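Local coordinates for pyridoxamine 5'-phosphate oxidase family protein (Corynebacterium diphtheriae NCTC 13129, PDB 3CP3) that is of unknown function but belongs to the pyridoxamine 5'-phosphate oxidase family, whose split-barrel fold commonly binds FMN, at residues A[29-34]-A[40-45]; A[55-60]-A[107-112]. One frame throughout, in Å; residues are numbered along the deposited sequence.

Interactions 1 and 2 both reach one antiparallel sheet, with centres about 18 Å apart and on opposite sides of the chain's centre. Interaction 1 pairs the hairpin strands 29-36 and 39-50; interaction 2 lays helix 104-110 against strand 57-62, the next neighbour of 39-50. They meet in the core, where Phe60 CZ comes 3.7 Å from Leu32 CD2 and Phe60 CB lies 3.8 Å from Val45 CG2. Phe60 alternates with Tyr59, which faces the helix, so strand 57-62 joins the two. The acetic acid, probably from the crystallisation liquor, sits by Arg31, whose guanidinium also pairs with Asp82 of the second subunit; no active site is established.

Interaction 1 of 2, residues A[29-34]-A[40-45]; sequences VGRLVV and LDIFPV. With ACY (acetic acid), chain B.
Leu32 and Phe43 face each other as an antiparallel hydrogen-bonded pair, and their side chains run side by side. From Leu32 CB outward, CB itself sits over one face of the Phe43 ring, off-centre and 4.1 Å from CE1. CG, anti to the backbone N (chi1 -170°), then carries CD2 along the ring to 3.6 Å from CZ. Val34 CG1 reaches the same ring obliquely at CE2. The Phe43 ring is placed for this by a chi1 of 52°, which sets CG between its own backbone N and carbonyl carbon. Phe60, Phe69 and Phe79 close in on Leu32, making this the core side of the sheet.

The opposite side carries Arg31, Val33, Ile42 and Pro44. Ile42 CD1 lies 3.9 Å from Val33 CG2 and nearly as close to Arg31 CB, while Val93 of the second subunit packs on Ile42. The extended Arg31 chain leads its guanidinium to a salt bridge with Glu80 and another, through NE, with Asp82 of the second subunit; its bond from NH1 to the acetic acid O is weak, at 3.3 Å.

Six backbone hydrogen bonds fix the register. Gly30 N to Val45 O measures 2.8 Å, and Phe43 N to Leu32 O is longer at 3.1 Å. With strand axes at 154° and only a short turn between them, this is a beta hairpin within the antiparallel sheet, consistent with the split barrel of the FMN-binding clan.

Interaction 2 of 2, residues A[55-60]-A[107-112]; sequences QPRVYF and ARHADT
The Tyr59 ring takes Ala110 CB over one face, and the Arg57 guanidinium has Tyr59 OH over its centre, 3.2 Å above the plane. At the edge of the His109 ring, near its plane, lies the same Tyr59 OH, 4.1 Å from CD2. This is helix-on-sheet packing: helix 104-110 rests against strand 57-62 of the antiparallel sheet through His109 and Ala110.

The methyl contact qualifies as CH-pi, since Ala110 CB stands 4.0 Å from the Tyr59 ring centroid and 18° off its normal; the nearest ring atom is CD1, at 3.8 Å. Only 140 Å² is buried. The polar groups beside it meet acids: Glu106 OE2 accepts from Tyr59 OH, and Asp50 OD2 is shared by His109 NE2 and Arg57 NH2. Sharing this carboxylate is consistent with the 4.0 Å between Arg57 NH2 and His109 NE2, whose guanidinium and imidazole planes are 36° from parallel.

With CG anti to the backbone N (chi1 166°), the His109 ring continues toward the strand. Its carbonyl O accepts two bonds from Thr112, one from the backbone N and one from OG1, the latter 2.7 Å long and on a lone pair in the carbonyl plane.

Interaction 1 of 2, residues A[29-34]-A[40-45]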
loop_
_atom_site.group_PDB
_atom_site.type_symbol
_atom_site.label_atom_id
_atom_site.label_comp_id
_atom_site.label_asym_id
_atom_site.label_seq_id
_atom_site.Cartn_x
_atom_site.Cartn_y
_atom_site.Cartn_z
ATOM N N VAL A 29 -10.222 5.391 -3.619
ATOM C CA VAL A 29 -9.400 5.062 -2.443
ATOM C C VAL A 29 -7.994 4.696 -2.866
ATOM O O VAL A 29 -7.819 3.860 -3.745
ATOM C CB VAL A 29 -10.000 3.894 -1.612
ATOM C CG1 VAL A 29 -9.126 3.543 -0.410
ATOM C CG2 VAL A 29 -11.396 4.277 -1.145
ATOM N N GLY A 30 -6.999 5.325 -2.228
ATOM C CA GLY A 30 -5.576 4.987 -2.477
ATOM C C GLY A 30 -4.798 4.901 -1.176
ATOM O O GLY A 30 -5.350 5.186 -0.088
ATOM N N ARG A 31 -3.530 4.529 -1.249
ATOM C CA ARG A 31 -2.725 4.350 -0.048
ATOM C C ARG A 31 -1.550 5.274 -0.066
ATOM O O ARG A 31 -0.806 5.338 -1.051
ATOM C CB ARG A 31 -2.195 2.907 -0.026
ATOM C CG ARG A 31 -3.387 1.932 0.039
ATOM C CD ARG A 31 -3.110 0.580 -0.414
ATOM N NE ARG A 31 -4.417 -0.054 -0.474
ATOM C CZ ARG A 31 -5.098 -0.155 -1.597
ATOM N NH1 ARG A 31 -4.527 0.220 -2.773
ATOM N NH2 ARG A 31 -6.299 -0.706 -1.550
ATOM N N LEU A 32 -1.351 5.986 1.043
ATOM C CA LEU A 32 -0.218 6.846 1.134
ATOM C C LEU A 32 0.890 6.128 1.901
ATOM O O LEU A 32 0.669 5.632 3.013
ATOM C CB LEU A 32 -0.616 8.130 1.869
ATOM C CG LEU A 32 0.452 9.216 1.822
ATOM C CD1 LEU A 32 0.549 9.944 0.475
ATOM C CD2 LEU A 32 0.163 10.212 2.927
ATOM N N VAL A 33 2.116 6.137 1.348
ATOM C CA VAL A 33 3.180 5.573 2.103
ATOM C C VAL A 33 4.055 6.701 2.586
ATOM O O VAL A 33 4.584 7.484 1.768
ATOM C CB VAL A 33 4.031 4.589 1.253
ATOM C CG1 VAL A 33 5.134 4.022 2.094
ATOM C CG2 VAL A 33 3.116 3.462 0.700
ATOM N N VAL A 34 4.258 6.728 3.896
ATOM C CA VAL A 34 5.010 7.792 4.518
ATOM C C VAL A 34 6.155 7.239 5.309
ATOM O O VAL A 34 6.221 6.029 5.595
ATOM C CB VAL A 34 4.143 8.626 5.495
ATOM C CG1 VAL A 34 2.953 9.232 4.759
ATOM C CG2 VAL A 34 3.647 7.742 6.645
ATOM N N LEU A 40 8.417 3.354 8.532
ATOM C CA LEU A 40 7.442 3.542 7.449
ATOM C C LEU A 40 6.039 3.333 7.977
ATOM O O LEU A 40 5.845 2.564 8.935
ATOM C CB LEU A 40 7.687 2.521 6.313
ATOM C CG LEU A 40 9.068 2.522 5.610
ATOM C CD1 LEU A 40 9.117 1.482 4.460
ATOM C CD2 LEU A 40 9.434 3.891 5.057
ATOM N N ASP A 41 5.058 3.950 7.329
ATOM C CA ASP A 41 3.659 3.602 7.574
ATOM C C ASP A 41 2.911 3.790 6.306
ATOM O O ASP A 41 3.437 4.347 5.334
ATOM C CB ASP A 41 3.052 4.420 8.741
ATOM C CG ASP A 41 1.711 3.818 9.267
ATOM O OD1 ASP A 41 1.394 2.617 9.043
ATOM O OD2 ASP A 41 0.947 4.587 9.876
ATOM N N ILE A 42 1.704 3.271 6.289
ATOM C CA ILE A 42 0.893 3.325 5.138
ATOM C C ILE A 42 -0.578 3.347 5.575
ATOM O O ILE A 42 -0.977 2.653 6.531
ATOM C CB ILE A 42 1.158 2.101 4.230
ATOM C CG1 ILE A 42 0.230 2.100 3.034
ATOM C CG2 ILE A 42 1.106 0.795 5.022
ATOM C CD1 ILE A 42 0.564 0.865 2.117
ATOM N N PHE A 43 -1.364 4.178 4.891
ATOM C CA PHE A 43 -2.765 4.241 5.220
ATOM C C PHE A 43 -3.609 4.632 4.022
ATOM O O PHE A 43 -3.175 5.397 3.184
ATOM C CB PHE A 43 -3.001 5.175 6.409
ATOM C CG PHE A 43 -2.400 6.491 6.248
ATOM C CD1 PHE A 43 -3.108 7.513 5.630
ATOM C CD2 PHE A 43 -1.108 6.721 6.714
ATOM C CE1 PHE A 43 -2.517 8.760 5.488
ATOM C CE2 PHE A 43 -0.518 7.897 6.567
ATOM C CZ PHE A 43 -1.202 8.940 5.966
ATOM N N PRO A 44 -4.826 4.110 3.959
ATOM C CA PRO A 44 -5.720 4.372 2.823
ATOM C C PRO A 44 -6.383 5.733 2.998
ATOM O O PRO A 44 -6.602 6.166 4.147
ATOM C CB PRO A 44 -6.745 3.249 2.918
ATOM C CG PRO A 44 -6.670 2.763 4.278
ATOM C CD PRO A 44 -5.433 3.209 4.945
ATOM N N VAL A 45 -6.648 6.417 1.900
ATOM C CA VAL A 45 -7.365 7.691 1.973
ATOM C C VAL A 45 -8.261 7.752 0.772
ATOM O O VAL A 45 -7.961 7.098 -0.236
ATOM C CB VAL A 45 -6.406 8.917 1.926
ATOM C CG1 VAL A 45 -5.596 9.008 3.161
ATOM C CG2 VAL A 45 -5.473 8.934 0.641
HETATM C C ACY B . -7.810 0.584 -4.422
HETATM O O ACY B . -7.008 1.530 -4.597
HETATM O OXT ACY B . -9.059 0.723 -4.421
HETATM C CH3 ACY B . -7.251 -0.815 -4.214
#

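Interaction 2 of 2, residues A[55-60]-A[107-112]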
loop_
_atom_site.group_PDB
_atom_site.type_symbol
_atom_site.label_atom_id
_atom_site.label_comp_id
_atom_site.label_asym_id
_atom_site.label_seq_id
_atom_site.Cartn_x
_atom_site.Cartn_y
_atom_site.Cartn_z
ATOM N N GLN A 55 1.606 19.799 -13.816
ATOM C CA GLN A 55 1.835 18.390 -13.528
ATOM C C GLN A 55 0.621 17.785 -12.802
ATOM O O GLN A 55 -0.209 18.529 -12.263
ATOM C CB GLN A 55 3.150 18.198 -12.747
ATOM C CG GLN A 55 4.433 18.555 -13.544
ATOM C CD GLN A 55 4.685 17.635 -14.743
ATOM O OE1 GLN A 55 5.608 16.823 -14.734
ATOM N NE2 GLN A 55 3.863 17.763 -15.772
ATOM N N PRO A 56 0.485 16.432 -12.833
ATOM C CA PRO A 56 -0.624 15.819 -12.087
ATOM C C PRO A 56 -0.499 16.083 -10.585
ATOM O O PRO A 56 0.610 16.143 -10.056
ATOM C CB PRO A 56 -0.471 14.317 -12.392
ATOM C CG PRO A 56 0.973 14.147 -12.774
ATOM C CD PRO A 56 1.302 15.417 -13.523
ATOM N N ARG A 57 -1.637 16.259 -9.922
ATOM C CA ARG A 57 -1.688 16.477 -8.483
ATOM C C ARG A 57 -2.757 15.594 -7.888
ATOM O O ARG A 57 -3.818 15.440 -8.474
ATOM C CB ARG A 57 -2.029 17.957 -8.189
ATOM C CG ARG A 57 -0.847 18.867 -8.498
ATOM C CD ARG A 57 -0.993 20.259 -7.931
ATOM N NE ARG A 57 -2.232 20.839 -8.397
ATOM C CZ ARG A 57 -2.584 22.110 -8.234
ATOM N NH1 ARG A 57 -1.760 22.976 -7.626
ATOM N NH2 ARG A 57 -3.778 22.501 -8.689
ATOM N N VAL A 58 -2.495 15.047 -6.710
ATOM C CA VAL A 58 -3.520 14.321 -5.936
ATOM C C VAL A 58 -3.889 15.105 -4.711
ATOM O O VAL A 58 -2.986 15.585 -3.999
ATOM C CB VAL A 58 -2.957 12.951 -5.433
ATOM C CG1 VAL A 58 -3.950 12.208 -4.509
ATOM C CG2 VAL A 58 -2.582 12.110 -6.622
ATOM N N TYR A 59 -5.188 15.207 -4.429
ATOM C CA TYR A 59 -5.637 15.770 -3.152
ATOM C C TYR A 59 -6.320 14.718 -2.317
ATOM O O TYR A 59 -7.097 13.898 -2.838
ATOM C CB TYR A 59 -6.669 16.878 -3.389
ATOM C CG TYR A 59 -6.069 18.113 -3.975
ATOM C CD1 TYR A 59 -5.458 19.071 -3.147
ATOM C CD2 TYR A 59 -6.077 18.332 -5.344
ATOM C CE1 TYR A 59 -4.894 20.227 -3.695
ATOM C CE2 TYR A 59 -5.532 19.520 -5.884
ATOM C CZ TYR A 59 -4.921 20.430 -5.058
ATOM O OH TYR A 59 -4.386 21.592 -5.570
ATOM N N PHE A 60 -6.088 14.788 -1.012
ATOM C CA PHE A 60 -6.836 14.020 -0.048
ATOM C C PHE A 60 -6.999 14.855 1.224
ATOM O O PHE A 60 -6.495 15.969 1.296
ATOM C CB PHE A 60 -6.154 12.630 0.165
ATOM C CG PHE A 60 -4.791 12.691 0.807
ATOM C CD1 PHE A 60 -4.670 12.648 2.197
ATOM C CD2 PHE A 60 -3.652 12.803 0.045
ATOM C CE1 PHE A 60 -3.406 12.686 2.785
ATOM C CE2 PHE A 60 -2.388 12.909 0.634
ATOM C CZ PHE A 60 -2.263 12.834 1.997
ATOM N N ALA A 107 -7.388 25.392 -1.424
ATOM C CA ALA A 107 -8.448 24.722 -0.631
ATOM C C ALA A 107 -9.872 24.751 -1.253
ATOM O O ALA A 107 -10.593 23.728 -1.280
ATOM C CB ALA A 107 -8.505 25.298 0.774
ATOM N N ARG A 108 -10.274 25.935 -1.716
ATOM C CA ARG A 108 -11.565 26.157 -2.352
ATOM C C ARG A 108 -11.723 25.354 -3.659
ATOM O O ARG A 108 -12.723 24.663 -3.891
ATOM C CB ARG A 108 -11.731 27.662 -2.594
ATOM C CG ARG A 108 -13.057 28.091 -3.128
ATOM C CD ARG A 108 -13.210 29.639 -3.084
ATOM N NE ARG A 108 -12.833 30.256 -1.794
ATOM C CZ ARG A 108 -11.985 31.297 -1.634
ATOM N NH1 ARG A 108 -11.401 31.895 -2.681
ATOM N NH2 ARG A 108 -11.727 31.764 -0.411
ATOM N N HIS A 109 -10.705 25.458 -4.500
ATOM C CA HIS A 109 -10.519 24.610 -5.668
ATOM C C HIS A 109 -10.538 23.075 -5.357
ATOM O O HIS A 109 -11.277 22.336 -5.977
ATOM C CB HIS A 109 -9.215 25.008 -6.379
ATOM C CG HIS A 109 -8.763 24.008 -7.386
ATOM N ND1 HIS A 109 -9.472 23.746 -8.538
ATOM C CD2 HIS A 109 -7.709 23.155 -7.383
ATOM C CE1 HIS A 109 -8.862 22.787 -9.210
ATOM N NE2 HIS A 109 -7.785 22.427 -8.539
ATOM N N ALA A 110 -9.741 22.623 -4.397
ATOM C CA ALA A 110 -9.736 21.203 -4.005
ATOM C C ALA A 110 -11.145 20.715 -3.595
ATOM O O ALA A 110 -11.527 19.584 -3.896
ATOM C CB ALA A 110 -8.751 20.978 -2.901
ATOM N N ASP A 111 -11.908 21.601 -2.956
ATOM C CA ASP A 111 -13.270 21.308 -2.512
ATOM C C ASP A 111 -14.317 21.139 -3.632
ATOM O O ASP A 111 -15.477 20.804 -3.354
ATOM C CB ASP A 111 -13.729 22.369 -1.523
ATOM C CG ASP A 111 -14.691 21.822 -0.494
ATOM O OD1 ASP A 111 -14.359 20.793 0.139
ATOM O OD2 ASP A 111 -15.771 22.410 -0.325
ATOM N N THR A 112 -13.930 21.382 -4.886
ATOM C CA THR A 112 -14.876 21.250 -6.013
ATOM C C THR A 112 -14.641 19.952 -6.791
ATOM O O THR A 112 -15.350 19.647 -7.766
ATOM C CB THR A 112 -14.775 22.422 -7.010
ATOM O OG1 THR A 112 -13.476 22.406 -7.610
ATOM C CG2 THR A 112 -14.980 23.741 -6.308
#